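Local coordinates for copper homeostasis protein cutF (Escherichia coli, PDB 2Z4I), which is an outer-membrane lipoprotein that activates the Cpx envelope-stress pathway and takes part in copper homeostasis and in the adhesion of cells to hydrophobic surfaces, at residues 140-145 with 149-154. The protein carries 1 engineered substitution. Sequence-based numbering, arbitrary orientation.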
ATOM      1  N   ALA A 140       6.464 -20.468  26.893  1.00 41.65           N
ATOM      2  CA  ALA A 140       5.873 -21.098  25.734  1.00 39.45           C
ATOM      3  C   ALA A 140       6.769 -20.828  24.548  1.00 38.31           C
ATOM      4  O   ALA A 140       7.262 -19.722  24.396  1.00 38.70           O
ATOM      5  CB  ALA A 140       4.496 -20.534  25.476  1.00 39.08           C
ATOM      6  N   THR A 141       7.008 -21.851  23.736  1.00 37.73           N
ATOM      7  CA  THR A 141       7.799 -21.702  22.521  1.00 39.11           C
ATOM      8  C   THR A 141       6.957 -22.261  21.387  1.00 38.39           C
ATOM      9  O   THR A 141       6.038 -23.034  21.619  1.00 39.16           O
ATOM     10  CB  THR A 141       9.133 -22.456  22.582  1.00 39.01           C
ATOM     11  OG1 THR A 141       8.930 -23.742  23.170  1.00 43.39           O
ATOM     12  CG2 THR A 141      10.144 -21.681  23.399  1.00 41.08           C
ATOM     13  N   PHE A 142       7.266 -21.858  20.164  1.00 38.70           N
ATOM     14  CA  PHE A 142       6.520 -22.297  18.993  1.00 37.30           C
ATOM     15  C   PHE A 142       7.505 -22.483  17.857  1.00 38.52           C
ATOM     16  O   PHE A 142       8.042 -21.508  17.321  1.00 37.29           O
ATOM     17  CB  PHE A 142       5.483 -21.223  18.642  1.00 36.42           C
ATOM     18  CG  PHE A 142       4.644 -21.515  17.421  1.00 33.44           C
ATOM     19  CD1 PHE A 142       5.105 -21.209  16.152  1.00 32.35           C
ATOM     20  CD2 PHE A 142       3.347 -21.993  17.555  1.00 33.36           C
ATOM     21  CE1 PHE A 142       4.288 -21.358  15.031  1.00 32.29           C
ATOM     22  CE2 PHE A 142       2.519 -22.149  16.437  1.00 33.56           C
ATOM     23  CZ  PHE A 142       2.989 -21.828  15.174  1.00 31.95           C
ATOM     24  N   THR A 143       7.783 -23.738  17.525  1.00 40.51           N
ATOM     25  CA  THR A 143       8.685 -24.017  16.416  1.00 42.83           C
ATOM     26  C   THR A 143       7.793 -24.013  15.177  1.00 44.12           C
ATOM     27  O   THR A 143       6.917 -24.869  15.017  1.00 44.14           O
ATOM     28  CB  THR A 143       9.378 -25.368  16.583  1.00 42.42           C
ATOM     29  OG1 THR A 143      10.195 -25.338  17.762  1.00 41.48           O
ATOM     30  CG2 THR A 143      10.253 -25.651  15.372  1.00 41.90           C
ATOM     31  N   ASP A 144       8.006 -23.016  14.326  1.00 45.62           N
ATOM     32  CA  ASP A 144       7.200 -22.823  13.134  1.00 46.89           C
ATOM     33  C   ASP A 144       7.469 -23.796  12.000  1.00 47.26           C
ATOM     34  O   ASP A 144       8.577 -23.858  11.474  1.00 47.22           O
ATOM     35  CB  ASP A 144       7.366 -21.383  12.658  1.00 47.86           C
ATOM     36  CG  ASP A 144       6.701 -21.131  11.331  1.00 50.37           C
ATOM     37  OD1 ASP A 144       7.388 -21.277  10.299  1.00 52.45           O
ATOM     38  OD2 ASP A 144       5.495 -20.801  11.319  1.00 49.79           O
ATOM     39  N   CYS A 145       6.437 -24.547  11.625  1.00 48.78           N
ATOM     40  CA  CYS A 145       6.543 -25.533  10.556  1.00 51.06           C
ATOM     41  C   CYS A 145       7.154 -24.937   9.297  1.00 51.05           C
ATOM     42  O   CYS A 145       8.047 -25.525   8.694  1.00 51.70           O
ATOM     43  CB  CYS A 145       5.166 -26.114  10.197  1.00 53.53           C
ATOM     44  SG  CYS A 145       4.389 -27.275  11.386  1.00 58.90           S
ATOM     45  N   LYS A 149      12.188 -22.010  12.232  1.00 51.80           N
ATOM     46  CA  LYS A 149      12.669 -21.138  13.301  1.00 51.78           C
ATOM     47  C   LYS A 149      11.709 -21.280  14.481  1.00 50.32           C
ATOM     48  O   LYS A 149      10.543 -21.640  14.307  1.00 49.82           O
ATOM     49  CB  LYS A 149      12.729 -19.687  12.811  1.00 52.97           C
ATOM     50  CG  LYS A 149      13.711 -19.479  11.658  1.00 55.23           C
ATOM     51  CD  LYS A 149      15.142 -19.783  12.096  1.00 58.59           C
ATOM     52  CE  LYS A 149      16.109 -19.846  10.913  1.00 60.64           C
ATOM     53  NZ  LYS A 149      15.806 -20.981   9.969  1.00 63.34           N
ATOM     54  N   ARG A 150      12.193 -21.011  15.684  1.00 50.04           N
ATOM     55  CA  ARG A 150      11.344 -21.151  16.855  1.00 51.46           C
ATOM     56  C   ARG A 150      11.276 -19.883  17.709  1.00 50.52           C
ATOM     57  O   ARG A 150      12.280 -19.457  18.284  1.00 50.68           O
ATOM     58  CB  ARG A 150      11.836 -22.342  17.684  1.00 53.31           C
ATOM     59  CG  ARG A 150      11.021 -22.644  18.913  1.00 57.37           C
ATOM     60  CD  ARG A 150      11.811 -22.273  20.142  1.00 60.85           C
ATOM     61  NE  ARG A 150      12.938 -23.173  20.345  1.00 64.45           N
ATOM     62  CZ  ARG A 150      13.981 -22.898  21.123  1.00 66.60           C
ATOM     63  NH1 ARG A 150      14.042 -21.738  21.769  1.00 67.50           N
ATOM     64  NH2 ARG A 150      14.958 -23.787  21.264  1.00 67.50           N
ATOM     65  N   PHE A 151      10.085 -19.289  17.787  1.00 48.66           N
ATOM     66  CA  PHE A 151       9.882 -18.070  18.565  1.00 46.53           C
ATOM     67  C   PHE A 151       9.182 -18.315  19.886  1.00 46.02           C
ATOM     68  O   PHE A 151       8.644 -19.398  20.126  1.00 45.34           O
ATOM     69  CB  PHE A 151       9.052 -17.058  17.786  1.00 44.51           C
ATOM     70  CG  PHE A 151       8.884 -17.393  16.349  1.00 43.69           C
ATOM     71  CD1 PHE A 151       7.842 -18.205  15.935  1.00 42.96           C
ATOM     72  CD2 PHE A 151       9.761 -16.878  15.397  1.00 46.39           C
ATOM     73  CE1 PHE A 151       7.662 -18.505  14.584  1.00 44.65           C
ATOM     74  CE2 PHE A 151       9.599 -17.169  14.028  1.00 47.31           C
ATOM     75  CZ  PHE A 151       8.541 -17.987  13.621  1.00 45.33           C
HETATM   76  N   MSE A 152       9.194 -17.294  20.741  1.00 45.37           N
HETATM   77  CA  MSE A 152       8.521 -17.371  22.031  1.00 45.39           C
HETATM   78  C   MSE A 152       7.065 -16.940  21.858  1.00 43.34           C
HETATM   79  O   MSE A 152       6.761 -16.053  21.056  1.00 44.69           O
HETATM   80  CB  MSE A 152       9.189 -16.451  23.032  1.00 49.61           C
HETATM   81  CG  MSE A 152      10.481 -16.968  23.596  1.00 57.14           C
HETATM   82 SE   MSE A 152      11.330 -15.532  24.556  1.00 67.41          SE
HETATM   83  CE  MSE A 152      12.559 -15.007  23.158  1.00 61.10           C
ATOM     84  N   VAL A 153       6.167 -17.554  22.611  1.00 39.00           N
ATOM     85  CA  VAL A 153       4.761 -17.221  22.499  1.00 36.64           C
ATOM     86  C   VAL A 153       4.297 -16.530  23.772  1.00 36.49           C
ATOM     87  O   VAL A 153       4.428 -17.072  24.862  1.00 37.44           O
ATOM     88  CB  VAL A 153       3.926 -18.500  22.234  1.00 34.26           C
ATOM     89  CG1 VAL A 153       2.477 -18.151  22.014  1.00 31.61           C
ATOM     90  CG2 VAL A 153       4.478 -19.218  21.025  1.00 30.43           C
ATOM     91  N   ALA A 154       3.772 -15.320  23.630  1.00 35.94           N
ATOM     92  CA  ALA A 154       3.297 -14.561  24.780  1.00 35.56           C
ATOM     93  C   ALA A 154       2.428 -15.458  25.650  1.00 35.98           C
ATOM     94  O   ALA A 154       1.551 -16.157  25.139  1.00 36.72           O
ATOM     95  CB  ALA A 154       2.495 -13.343  24.319  1.00 33.49           C
TER
HETATM   96  O   HOH W   1       5.913 -17.773  27.059  1.00 40.22           O
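F142 and F151 face each other as a hydrogen-bonded antiparallel pair at the middle of a β-hairpin in the C-terminal OB-fold domain, strand 140-144 running against strand 150-152. F142 N donates to F151 O at 2.8 Å, and F151 N returns a bond to F142 O at 3.1 Å. Toward the turn D144 N binds K149 O; at the other end V153 N binds A140 O, and a water links A140 N to V153 O.

The better buried face carries F142, with A140 and V153 at the end of the pairing away from the turn. The side chains of F142 and F151 run side by side in the same direction, F151 CE1 approaching the F142 ring obliquely, 4.0 Å from F142 CD1. With CG anti to the backbone N (chi1 179°), F142 sends its ring inward to L129 and L176, while its CB meets V153 CG2. The end of the F151 side chain comes back toward the partner strand, where CE1 lies 3.5 Å from D144 CB; F182 makes an edge-to-face contact with its ring. A leucine in place of F151 would probably lose this edge-to-face partner for F182 and leave the flank of F142 and the CB of D144 less well covered.

The opposite face is looser and more exposed. The R150 chain crosses T141 and T143 at a slant, CD standing 3.6 Å from T141 CB, and T143 OG1 lies against its methylenes and near the guanidinium edge without a hydrogen bond to it. T141 OG1 is held by F134 O of strand 127-135. The hairpin thus has an apolar, buried side and a mixed, more exposed side of threonines, arginine and selenomethionine, with backbone hydrogen bonds fixing its register and aromatic and aliphatic packing anchoring it to the barrel interior.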